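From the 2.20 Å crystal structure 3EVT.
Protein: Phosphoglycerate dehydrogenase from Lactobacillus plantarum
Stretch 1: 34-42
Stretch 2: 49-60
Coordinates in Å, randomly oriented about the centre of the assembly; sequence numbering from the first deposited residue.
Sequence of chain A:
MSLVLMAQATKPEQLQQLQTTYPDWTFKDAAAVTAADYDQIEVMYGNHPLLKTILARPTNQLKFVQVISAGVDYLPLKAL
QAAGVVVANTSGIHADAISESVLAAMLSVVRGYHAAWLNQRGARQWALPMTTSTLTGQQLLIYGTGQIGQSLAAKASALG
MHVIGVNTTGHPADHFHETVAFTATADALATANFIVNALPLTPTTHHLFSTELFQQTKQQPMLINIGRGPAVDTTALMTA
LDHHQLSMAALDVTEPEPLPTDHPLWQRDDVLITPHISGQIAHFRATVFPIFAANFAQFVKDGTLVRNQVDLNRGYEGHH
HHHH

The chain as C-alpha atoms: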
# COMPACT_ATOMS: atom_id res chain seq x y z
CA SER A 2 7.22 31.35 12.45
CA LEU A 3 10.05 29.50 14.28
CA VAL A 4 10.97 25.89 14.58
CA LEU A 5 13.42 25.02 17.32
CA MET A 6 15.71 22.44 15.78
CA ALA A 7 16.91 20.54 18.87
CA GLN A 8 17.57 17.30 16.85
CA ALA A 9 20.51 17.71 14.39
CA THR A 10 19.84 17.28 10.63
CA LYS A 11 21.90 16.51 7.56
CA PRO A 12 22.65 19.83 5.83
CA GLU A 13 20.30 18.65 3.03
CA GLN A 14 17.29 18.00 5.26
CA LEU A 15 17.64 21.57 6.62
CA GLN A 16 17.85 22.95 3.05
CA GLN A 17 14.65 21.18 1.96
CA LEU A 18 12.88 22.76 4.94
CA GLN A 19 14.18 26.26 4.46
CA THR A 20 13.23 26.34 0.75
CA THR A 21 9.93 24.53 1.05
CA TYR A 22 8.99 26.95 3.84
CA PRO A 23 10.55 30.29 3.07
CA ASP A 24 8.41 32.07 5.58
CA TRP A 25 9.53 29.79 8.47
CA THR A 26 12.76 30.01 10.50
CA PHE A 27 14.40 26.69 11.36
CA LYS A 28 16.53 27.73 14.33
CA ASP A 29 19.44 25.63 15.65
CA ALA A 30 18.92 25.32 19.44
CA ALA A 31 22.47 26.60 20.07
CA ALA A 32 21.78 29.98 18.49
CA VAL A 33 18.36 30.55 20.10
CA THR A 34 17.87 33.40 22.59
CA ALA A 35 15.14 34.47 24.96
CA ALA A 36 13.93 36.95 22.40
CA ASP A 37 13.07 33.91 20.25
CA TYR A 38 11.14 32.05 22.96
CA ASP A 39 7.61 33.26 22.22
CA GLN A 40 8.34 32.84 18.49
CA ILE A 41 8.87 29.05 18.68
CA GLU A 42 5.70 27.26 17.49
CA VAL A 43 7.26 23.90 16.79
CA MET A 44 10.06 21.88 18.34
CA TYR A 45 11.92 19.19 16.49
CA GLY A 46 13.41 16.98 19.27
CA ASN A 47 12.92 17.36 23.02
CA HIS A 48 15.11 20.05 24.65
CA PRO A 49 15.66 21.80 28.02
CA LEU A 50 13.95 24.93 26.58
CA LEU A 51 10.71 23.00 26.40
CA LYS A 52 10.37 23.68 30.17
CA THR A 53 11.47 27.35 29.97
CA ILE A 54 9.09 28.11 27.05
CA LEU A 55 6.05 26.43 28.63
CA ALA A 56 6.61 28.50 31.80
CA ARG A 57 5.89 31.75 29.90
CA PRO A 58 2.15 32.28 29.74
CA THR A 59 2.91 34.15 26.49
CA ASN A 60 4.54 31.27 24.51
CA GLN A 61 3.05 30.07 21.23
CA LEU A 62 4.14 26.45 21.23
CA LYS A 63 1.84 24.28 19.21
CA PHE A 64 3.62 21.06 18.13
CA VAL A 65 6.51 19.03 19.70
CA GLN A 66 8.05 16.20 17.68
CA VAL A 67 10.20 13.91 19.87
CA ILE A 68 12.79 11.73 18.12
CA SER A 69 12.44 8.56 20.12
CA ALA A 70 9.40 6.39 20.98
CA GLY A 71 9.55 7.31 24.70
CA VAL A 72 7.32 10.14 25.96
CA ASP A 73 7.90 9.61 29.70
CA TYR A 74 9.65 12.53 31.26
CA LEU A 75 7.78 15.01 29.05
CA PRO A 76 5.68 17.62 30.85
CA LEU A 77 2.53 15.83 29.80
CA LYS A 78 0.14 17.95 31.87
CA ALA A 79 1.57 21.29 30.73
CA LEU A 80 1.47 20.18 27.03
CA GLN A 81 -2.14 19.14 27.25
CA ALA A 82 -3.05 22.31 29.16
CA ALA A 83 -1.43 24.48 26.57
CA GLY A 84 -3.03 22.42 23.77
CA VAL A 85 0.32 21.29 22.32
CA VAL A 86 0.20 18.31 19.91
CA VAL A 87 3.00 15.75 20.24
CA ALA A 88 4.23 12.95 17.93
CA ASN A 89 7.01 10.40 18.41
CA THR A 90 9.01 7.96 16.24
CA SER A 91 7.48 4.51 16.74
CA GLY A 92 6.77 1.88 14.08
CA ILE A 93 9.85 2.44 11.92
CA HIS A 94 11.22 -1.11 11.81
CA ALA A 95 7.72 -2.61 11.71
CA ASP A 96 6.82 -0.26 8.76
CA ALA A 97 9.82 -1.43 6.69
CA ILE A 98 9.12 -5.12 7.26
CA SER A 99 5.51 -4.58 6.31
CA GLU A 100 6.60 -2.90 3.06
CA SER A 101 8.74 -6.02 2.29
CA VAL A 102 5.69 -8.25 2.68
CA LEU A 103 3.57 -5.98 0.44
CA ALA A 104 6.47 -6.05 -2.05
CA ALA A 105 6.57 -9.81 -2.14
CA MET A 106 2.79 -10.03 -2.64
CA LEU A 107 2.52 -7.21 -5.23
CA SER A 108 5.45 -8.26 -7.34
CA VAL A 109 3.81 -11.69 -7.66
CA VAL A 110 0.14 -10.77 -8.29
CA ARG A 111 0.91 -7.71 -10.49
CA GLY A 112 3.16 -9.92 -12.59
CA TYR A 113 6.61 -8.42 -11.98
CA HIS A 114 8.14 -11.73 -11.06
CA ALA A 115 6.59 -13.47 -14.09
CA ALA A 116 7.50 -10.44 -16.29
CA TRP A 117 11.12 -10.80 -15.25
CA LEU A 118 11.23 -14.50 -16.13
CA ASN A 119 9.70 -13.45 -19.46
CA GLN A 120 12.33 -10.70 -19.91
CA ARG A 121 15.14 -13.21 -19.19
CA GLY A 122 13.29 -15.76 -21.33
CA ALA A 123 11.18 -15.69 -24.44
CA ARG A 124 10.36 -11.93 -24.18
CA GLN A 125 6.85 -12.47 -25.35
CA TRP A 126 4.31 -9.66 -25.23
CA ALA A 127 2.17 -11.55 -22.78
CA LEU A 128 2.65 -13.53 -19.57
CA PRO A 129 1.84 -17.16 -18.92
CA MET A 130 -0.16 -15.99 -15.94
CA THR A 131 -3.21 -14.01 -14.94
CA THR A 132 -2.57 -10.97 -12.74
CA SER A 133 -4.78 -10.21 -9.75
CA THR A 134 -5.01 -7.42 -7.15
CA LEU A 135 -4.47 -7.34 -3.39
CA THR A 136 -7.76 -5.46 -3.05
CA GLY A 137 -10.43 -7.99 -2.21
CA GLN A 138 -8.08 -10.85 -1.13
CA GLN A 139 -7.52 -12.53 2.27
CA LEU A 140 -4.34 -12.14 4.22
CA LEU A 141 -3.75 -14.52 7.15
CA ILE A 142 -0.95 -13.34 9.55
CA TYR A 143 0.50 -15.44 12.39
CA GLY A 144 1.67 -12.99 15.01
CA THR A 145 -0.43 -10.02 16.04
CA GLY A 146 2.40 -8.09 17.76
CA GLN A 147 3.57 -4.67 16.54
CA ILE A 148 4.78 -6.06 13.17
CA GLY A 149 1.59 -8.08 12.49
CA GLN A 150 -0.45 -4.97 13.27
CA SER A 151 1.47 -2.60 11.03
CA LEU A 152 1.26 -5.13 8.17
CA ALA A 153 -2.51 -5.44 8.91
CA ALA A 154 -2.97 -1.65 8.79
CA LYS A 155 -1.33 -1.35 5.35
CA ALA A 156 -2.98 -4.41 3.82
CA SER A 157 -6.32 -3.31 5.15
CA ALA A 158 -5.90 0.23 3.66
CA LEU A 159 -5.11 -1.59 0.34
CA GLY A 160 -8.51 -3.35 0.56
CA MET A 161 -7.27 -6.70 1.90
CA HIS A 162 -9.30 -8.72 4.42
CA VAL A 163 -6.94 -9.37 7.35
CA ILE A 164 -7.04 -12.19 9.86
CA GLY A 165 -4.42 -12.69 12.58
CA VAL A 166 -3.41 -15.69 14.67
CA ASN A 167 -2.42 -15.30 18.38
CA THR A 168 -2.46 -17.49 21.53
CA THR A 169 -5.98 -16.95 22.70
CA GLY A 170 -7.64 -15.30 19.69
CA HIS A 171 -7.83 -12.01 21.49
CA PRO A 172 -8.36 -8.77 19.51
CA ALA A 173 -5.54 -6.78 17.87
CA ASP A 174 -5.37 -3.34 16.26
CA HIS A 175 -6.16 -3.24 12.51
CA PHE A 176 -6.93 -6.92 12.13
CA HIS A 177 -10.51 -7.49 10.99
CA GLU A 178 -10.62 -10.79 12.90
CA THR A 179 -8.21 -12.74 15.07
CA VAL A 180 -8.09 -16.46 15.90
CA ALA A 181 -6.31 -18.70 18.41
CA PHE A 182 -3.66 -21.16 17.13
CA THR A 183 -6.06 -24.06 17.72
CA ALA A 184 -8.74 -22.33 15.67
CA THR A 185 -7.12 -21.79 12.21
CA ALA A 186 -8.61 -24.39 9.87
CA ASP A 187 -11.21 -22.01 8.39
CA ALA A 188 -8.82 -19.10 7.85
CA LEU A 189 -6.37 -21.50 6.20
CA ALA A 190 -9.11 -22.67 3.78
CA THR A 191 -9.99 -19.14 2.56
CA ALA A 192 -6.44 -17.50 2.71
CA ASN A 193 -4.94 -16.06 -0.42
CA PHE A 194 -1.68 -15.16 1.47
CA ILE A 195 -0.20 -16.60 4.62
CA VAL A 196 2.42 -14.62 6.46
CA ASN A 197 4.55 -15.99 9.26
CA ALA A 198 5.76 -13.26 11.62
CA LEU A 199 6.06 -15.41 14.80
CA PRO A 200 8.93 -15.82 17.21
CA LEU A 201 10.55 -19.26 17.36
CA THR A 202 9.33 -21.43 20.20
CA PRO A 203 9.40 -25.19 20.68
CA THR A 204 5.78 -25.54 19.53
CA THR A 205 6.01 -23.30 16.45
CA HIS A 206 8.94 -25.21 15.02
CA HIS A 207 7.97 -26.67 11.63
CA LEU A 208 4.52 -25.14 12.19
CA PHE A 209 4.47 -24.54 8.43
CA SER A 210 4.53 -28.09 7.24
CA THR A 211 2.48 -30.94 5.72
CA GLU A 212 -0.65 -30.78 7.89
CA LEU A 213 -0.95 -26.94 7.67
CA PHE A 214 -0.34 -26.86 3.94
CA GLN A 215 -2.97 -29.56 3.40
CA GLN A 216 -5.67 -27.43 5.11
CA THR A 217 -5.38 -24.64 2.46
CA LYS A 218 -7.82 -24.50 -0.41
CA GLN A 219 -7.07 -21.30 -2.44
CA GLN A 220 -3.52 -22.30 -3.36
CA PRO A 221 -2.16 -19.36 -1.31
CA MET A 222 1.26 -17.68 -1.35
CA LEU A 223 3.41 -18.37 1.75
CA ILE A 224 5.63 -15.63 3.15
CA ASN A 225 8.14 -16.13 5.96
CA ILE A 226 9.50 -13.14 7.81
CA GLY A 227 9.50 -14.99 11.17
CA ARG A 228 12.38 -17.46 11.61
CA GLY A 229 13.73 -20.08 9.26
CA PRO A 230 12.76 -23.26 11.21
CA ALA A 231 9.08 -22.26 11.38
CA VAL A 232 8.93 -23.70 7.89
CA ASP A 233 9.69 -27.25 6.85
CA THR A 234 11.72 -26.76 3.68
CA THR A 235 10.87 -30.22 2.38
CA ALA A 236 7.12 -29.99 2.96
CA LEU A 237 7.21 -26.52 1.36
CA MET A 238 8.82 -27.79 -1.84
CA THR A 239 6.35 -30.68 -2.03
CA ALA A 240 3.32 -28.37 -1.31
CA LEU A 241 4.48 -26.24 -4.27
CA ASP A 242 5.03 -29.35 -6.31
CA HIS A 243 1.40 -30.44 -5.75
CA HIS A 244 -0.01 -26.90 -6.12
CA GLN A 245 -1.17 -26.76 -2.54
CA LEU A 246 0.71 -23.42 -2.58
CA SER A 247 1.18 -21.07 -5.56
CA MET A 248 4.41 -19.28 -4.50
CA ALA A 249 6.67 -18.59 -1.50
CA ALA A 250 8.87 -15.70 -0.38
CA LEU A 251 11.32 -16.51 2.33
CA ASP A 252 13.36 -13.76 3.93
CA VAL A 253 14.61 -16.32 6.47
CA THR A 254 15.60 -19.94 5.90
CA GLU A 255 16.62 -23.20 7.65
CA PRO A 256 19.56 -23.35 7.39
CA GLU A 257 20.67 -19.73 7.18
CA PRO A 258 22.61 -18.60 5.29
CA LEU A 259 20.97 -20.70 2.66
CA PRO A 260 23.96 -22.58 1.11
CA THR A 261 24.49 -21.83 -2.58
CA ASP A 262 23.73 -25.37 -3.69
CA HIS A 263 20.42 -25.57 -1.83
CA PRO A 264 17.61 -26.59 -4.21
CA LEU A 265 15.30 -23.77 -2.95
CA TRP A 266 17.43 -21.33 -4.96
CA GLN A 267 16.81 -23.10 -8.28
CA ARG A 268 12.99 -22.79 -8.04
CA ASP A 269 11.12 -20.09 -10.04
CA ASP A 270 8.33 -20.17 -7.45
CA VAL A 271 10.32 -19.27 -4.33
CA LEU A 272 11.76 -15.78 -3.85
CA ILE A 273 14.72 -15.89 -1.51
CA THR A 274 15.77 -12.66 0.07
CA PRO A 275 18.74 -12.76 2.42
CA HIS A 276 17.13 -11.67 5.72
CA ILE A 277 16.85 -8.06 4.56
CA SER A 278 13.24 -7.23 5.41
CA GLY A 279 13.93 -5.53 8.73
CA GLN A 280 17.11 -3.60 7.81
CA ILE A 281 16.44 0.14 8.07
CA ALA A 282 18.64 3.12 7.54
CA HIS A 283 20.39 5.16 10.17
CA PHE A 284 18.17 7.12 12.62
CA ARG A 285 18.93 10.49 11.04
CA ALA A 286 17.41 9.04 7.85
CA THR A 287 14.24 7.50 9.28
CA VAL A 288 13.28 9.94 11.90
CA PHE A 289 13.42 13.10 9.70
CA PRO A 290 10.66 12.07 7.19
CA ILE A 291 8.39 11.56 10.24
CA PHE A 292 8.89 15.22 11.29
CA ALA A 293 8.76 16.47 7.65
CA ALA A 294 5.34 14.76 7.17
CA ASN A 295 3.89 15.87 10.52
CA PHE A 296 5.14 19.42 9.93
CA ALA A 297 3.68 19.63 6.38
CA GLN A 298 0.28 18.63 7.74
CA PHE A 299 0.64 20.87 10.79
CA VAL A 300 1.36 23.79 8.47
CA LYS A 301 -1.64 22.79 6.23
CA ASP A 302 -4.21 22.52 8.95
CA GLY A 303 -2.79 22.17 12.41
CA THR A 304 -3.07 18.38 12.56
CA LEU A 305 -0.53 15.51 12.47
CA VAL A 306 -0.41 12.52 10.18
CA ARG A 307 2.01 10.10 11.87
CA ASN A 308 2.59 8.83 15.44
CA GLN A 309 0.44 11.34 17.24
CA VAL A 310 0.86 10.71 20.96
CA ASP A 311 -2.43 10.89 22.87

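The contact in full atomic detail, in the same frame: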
# COMPACT_ATOMS: atom_id res chain seq x y z
N THR A 34 17.66 32.37 21.58
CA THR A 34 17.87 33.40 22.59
C THR A 34 16.51 33.65 23.17
O THR A 34 15.52 33.25 22.58
CB THR A 34 18.25 34.73 21.99
OG1 THR A 34 17.10 35.58 22.07
CG2 THR A 34 18.69 34.60 20.54
N ALA A 35 16.43 34.36 24.29
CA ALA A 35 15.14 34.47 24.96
C ALA A 35 14.21 35.39 24.21
O ALA A 35 13.02 35.45 24.48
CB ALA A 35 15.30 34.92 26.38
N ALA A 36 14.76 36.12 23.25
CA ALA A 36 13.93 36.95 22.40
C ALA A 36 13.14 36.04 21.45
O ALA A 36 11.99 36.34 21.10
CB ALA A 36 14.78 37.90 21.61
N ASP A 37 13.75 34.92 21.08
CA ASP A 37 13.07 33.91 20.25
C ASP A 37 11.90 33.21 20.96
O ASP A 37 10.89 32.93 20.34
CB ASP A 37 14.08 32.88 19.73
CG ASP A 37 15.09 33.49 18.77
OD1 ASP A 37 14.67 34.33 17.93
OD2 ASP A 37 16.29 33.15 18.86
N TYR A 38 12.04 32.95 22.25
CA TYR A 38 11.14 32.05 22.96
C TYR A 38 9.67 32.07 22.52
O TYR A 38 9.08 31.03 22.26
CB TYR A 38 11.24 32.29 24.47
CG TYR A 38 12.55 31.87 25.12
CD1 TYR A 38 13.62 31.45 24.35
CD2 TYR A 38 12.72 31.94 26.49
CE1 TYR A 38 14.81 31.08 24.94
CE2 TYR A 38 13.91 31.58 27.09
CZ TYR A 38 14.95 31.15 26.31
OH TYR A 38 16.14 30.78 26.91
N ASP A 39 9.05 33.24 22.47
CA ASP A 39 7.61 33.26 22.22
C ASP A 39 7.32 33.14 20.71
O ASP A 39 6.17 33.13 20.29
CB ASP A 39 6.96 34.50 22.86
CG ASP A 39 6.96 34.44 24.39
OD1 ASP A 39 7.50 33.44 24.94
OD2 ASP A 39 6.40 35.36 25.05
N GLN A 40 8.39 33.04 19.93
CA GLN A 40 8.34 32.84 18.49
C GLN A 40 8.22 31.36 18.07
O GLN A 40 7.65 31.04 17.01
CB GLN A 40 9.65 33.34 17.92
CG GLN A 40 9.91 34.79 18.20
CD GLN A 40 8.84 35.57 17.55
OE1 GLN A 40 9.03 36.14 16.45
NE2 GLN A 40 7.67 35.56 18.18
N ILE A 41 8.83 30.50 18.88
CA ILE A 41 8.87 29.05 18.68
C ILE A 41 7.47 28.38 18.66
O ILE A 41 6.83 28.22 19.69
CB ILE A 41 9.81 28.42 19.76
CG1 ILE A 41 11.19 29.08 19.65
CG2 ILE A 41 9.87 26.89 19.67
CD1 ILE A 41 12.17 28.76 20.78
N GLU A 42 7.01 27.95 17.49
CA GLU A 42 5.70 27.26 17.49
C GLU A 42 5.84 25.75 17.40
O GLU A 42 4.92 25.01 17.74
CB GLU A 42 4.80 27.79 16.37
CG GLU A 42 4.48 29.26 16.50
CD GLU A 42 3.56 29.75 15.37
OE1 GLU A 42 2.64 29.01 14.96
OE2 GLU A 42 3.79 30.87 14.87
N PRO A 49 15.83 21.12 26.73
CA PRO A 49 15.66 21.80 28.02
C PRO A 49 14.76 23.05 27.93
O PRO A 49 14.05 23.34 28.89
CB PRO A 49 17.10 22.19 28.40
CG PRO A 49 17.93 21.06 27.82
CD PRO A 49 17.24 20.70 26.51
N LEU A 50 14.80 23.76 26.80
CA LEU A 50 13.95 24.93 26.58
C LEU A 50 12.47 24.62 26.59
O LEU A 50 11.66 25.51 26.84
CB LEU A 50 14.29 25.62 25.28
CG LEU A 50 15.56 26.44 25.45
CD1 LEU A 50 15.99 26.97 24.12
CD2 LEU A 50 15.27 27.56 26.44
N LEU A 51 12.11 23.37 26.33
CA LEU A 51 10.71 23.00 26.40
C LEU A 51 10.13 23.54 27.74
O LEU A 51 9.16 24.29 27.76
CB LEU A 51 10.50 21.48 26.22
CG LEU A 51 9.08 20.87 26.25
CD1 LEU A 51 8.11 21.68 25.37
CD2 LEU A 51 9.03 19.34 25.90
N LYS A 52 10.75 23.16 28.85
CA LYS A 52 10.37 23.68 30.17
C LYS A 52 10.32 25.22 30.28
O LYS A 52 9.32 25.80 30.73
CB LYS A 52 11.35 23.16 31.23
N THR A 53 11.41 25.88 29.90
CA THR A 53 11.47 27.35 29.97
C THR A 53 10.26 27.94 29.24
O THR A 53 9.44 28.65 29.84
CB THR A 53 12.72 27.90 29.30
OG1 THR A 53 13.86 27.13 29.70
CG2 THR A 53 12.91 29.34 29.69
N ILE A 54 10.15 27.61 27.94
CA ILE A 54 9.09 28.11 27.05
C ILE A 54 7.67 27.93 27.62
O ILE A 54 6.87 28.89 27.68
CB ILE A 54 9.24 27.47 25.65
CG1 ILE A 54 10.51 27.99 24.99
CG2 ILE A 54 8.08 27.81 24.75
CD1 ILE A 54 10.98 27.18 23.81
N LEU A 55 7.37 26.72 28.09
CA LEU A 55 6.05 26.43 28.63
C LEU A 55 5.73 27.22 29.89
O LEU A 55 4.58 27.47 30.20
CB LEU A 55 5.86 24.93 28.91
CG LEU A 55 5.76 23.94 27.72
CD1 LEU A 55 5.53 22.52 28.24
CD2 LEU A 55 4.66 24.33 26.73
N ALA A 56 6.77 27.63 30.61
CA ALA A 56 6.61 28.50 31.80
C ALA A 56 6.02 29.90 31.51
O ALA A 56 5.31 30.48 32.33
CB ALA A 56 7.97 28.62 32.57
N ARG A 57 6.34 30.44 30.34
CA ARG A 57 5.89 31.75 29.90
C ARG A 57 4.42 31.72 29.46
O ARG A 57 4.07 31.09 28.45
CB ARG A 57 6.77 32.19 28.74
CG ARG A 57 8.23 31.90 28.99
CD ARG A 57 9.10 32.26 27.80
NE ARG A 57 8.76 33.57 27.25
CZ ARG A 57 9.47 34.68 27.40
NH1 ARG A 57 10.59 34.71 28.13
NH2 ARG A 57 9.05 35.79 26.81
N PRO A 58 3.54 32.44 30.18
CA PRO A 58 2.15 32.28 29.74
C PRO A 58 1.88 32.97 28.37
O PRO A 58 0.74 33.01 27.89
CB PRO A 58 1.33 32.92 30.91
CG PRO A 58 2.31 33.89 31.58
CD PRO A 58 3.72 33.61 31.06
N THR A 59 2.95 33.50 27.78
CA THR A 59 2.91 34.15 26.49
C THR A 59 3.61 33.35 25.33
O THR A 59 3.90 33.92 24.27
CB THR A 59 3.63 35.48 26.63
OG1 THR A 59 4.92 35.22 27.20
CG2 THR A 59 2.81 36.44 27.56
N ASN A 60 3.88 32.06 25.54
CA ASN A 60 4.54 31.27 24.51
C ASN A 60 3.52 30.94 23.43
O ASN A 60 2.32 31.04 23.67
CB ASN A 60 5.17 30.00 25.11
CG ASN A 60 4.14 28.93 25.44
OD1 ASN A 60 3.76 28.13 24.58
ND2 ASN A 60 3.77 28.85 26.69

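A short helix often docks on a neighbouring segment through apolar side chains along its length and is then fixed by polar groups just beyond its end. The contact between residues 49-60 and 34-42 of this phosphoglycerate dehydrogenase illustrates the pattern, burying 466 Å² in all.

Stretch 2 enters the contact at Leu50, whose CA-to-CB bond points toward stretch 1. Leu50 CD2 lies 3.6 Å from CZ of Tyr38, an apolar contact at the hydroxyl-bearing end of the ring. Three residues on, Thr53 sets its methyl CG2 3.6 Å from Tyr38 CE2, so both residues line the ring with carbon. Ile54 follows, and here the backbones draw near, with the CA atoms of Tyr38 and Ile54 6.0 Å apart. Although the CA-to-CB bond of Ile54 points sideways, the end of its side chain comes nearer: Ile54 CD1 meets Ile41 CD1 at 3.6 Å, while Ile54 CG1 lies 4.4 Å from Tyr38 CG. The buried isoleucine pair thus extends the apolar patch to the strand beginning at Ile41.

Past the helix the chemistry changes. Arg57 lays one face of its guanidinium over Tyr38 CB and offers its edge to Asp39. Arg57 NE donates to Asp39 OD1 at 2.6 Å, forming a salt bridge, and Arg57 NH2 adds a weak hydrogen bond to Asp39 OD2 at 3.2 Å; the two carboxylate oxygens are therefore both engaged by one cation.

A type I turn from Arg57 to Asn60 then brings Thr59 to the same carboxylate, Thr59 OG1 donating to Asp39 OD2 at 2.6 Å. Asn60 braces this turn, Asn60 ND2 donating to Arg57 O at 2.9 Å, and Asn60 CA comes within 4.3 Å of the CA of Asp39. One aspartate thereby gathers charge, hydroxyl and close backbone packing at a single site.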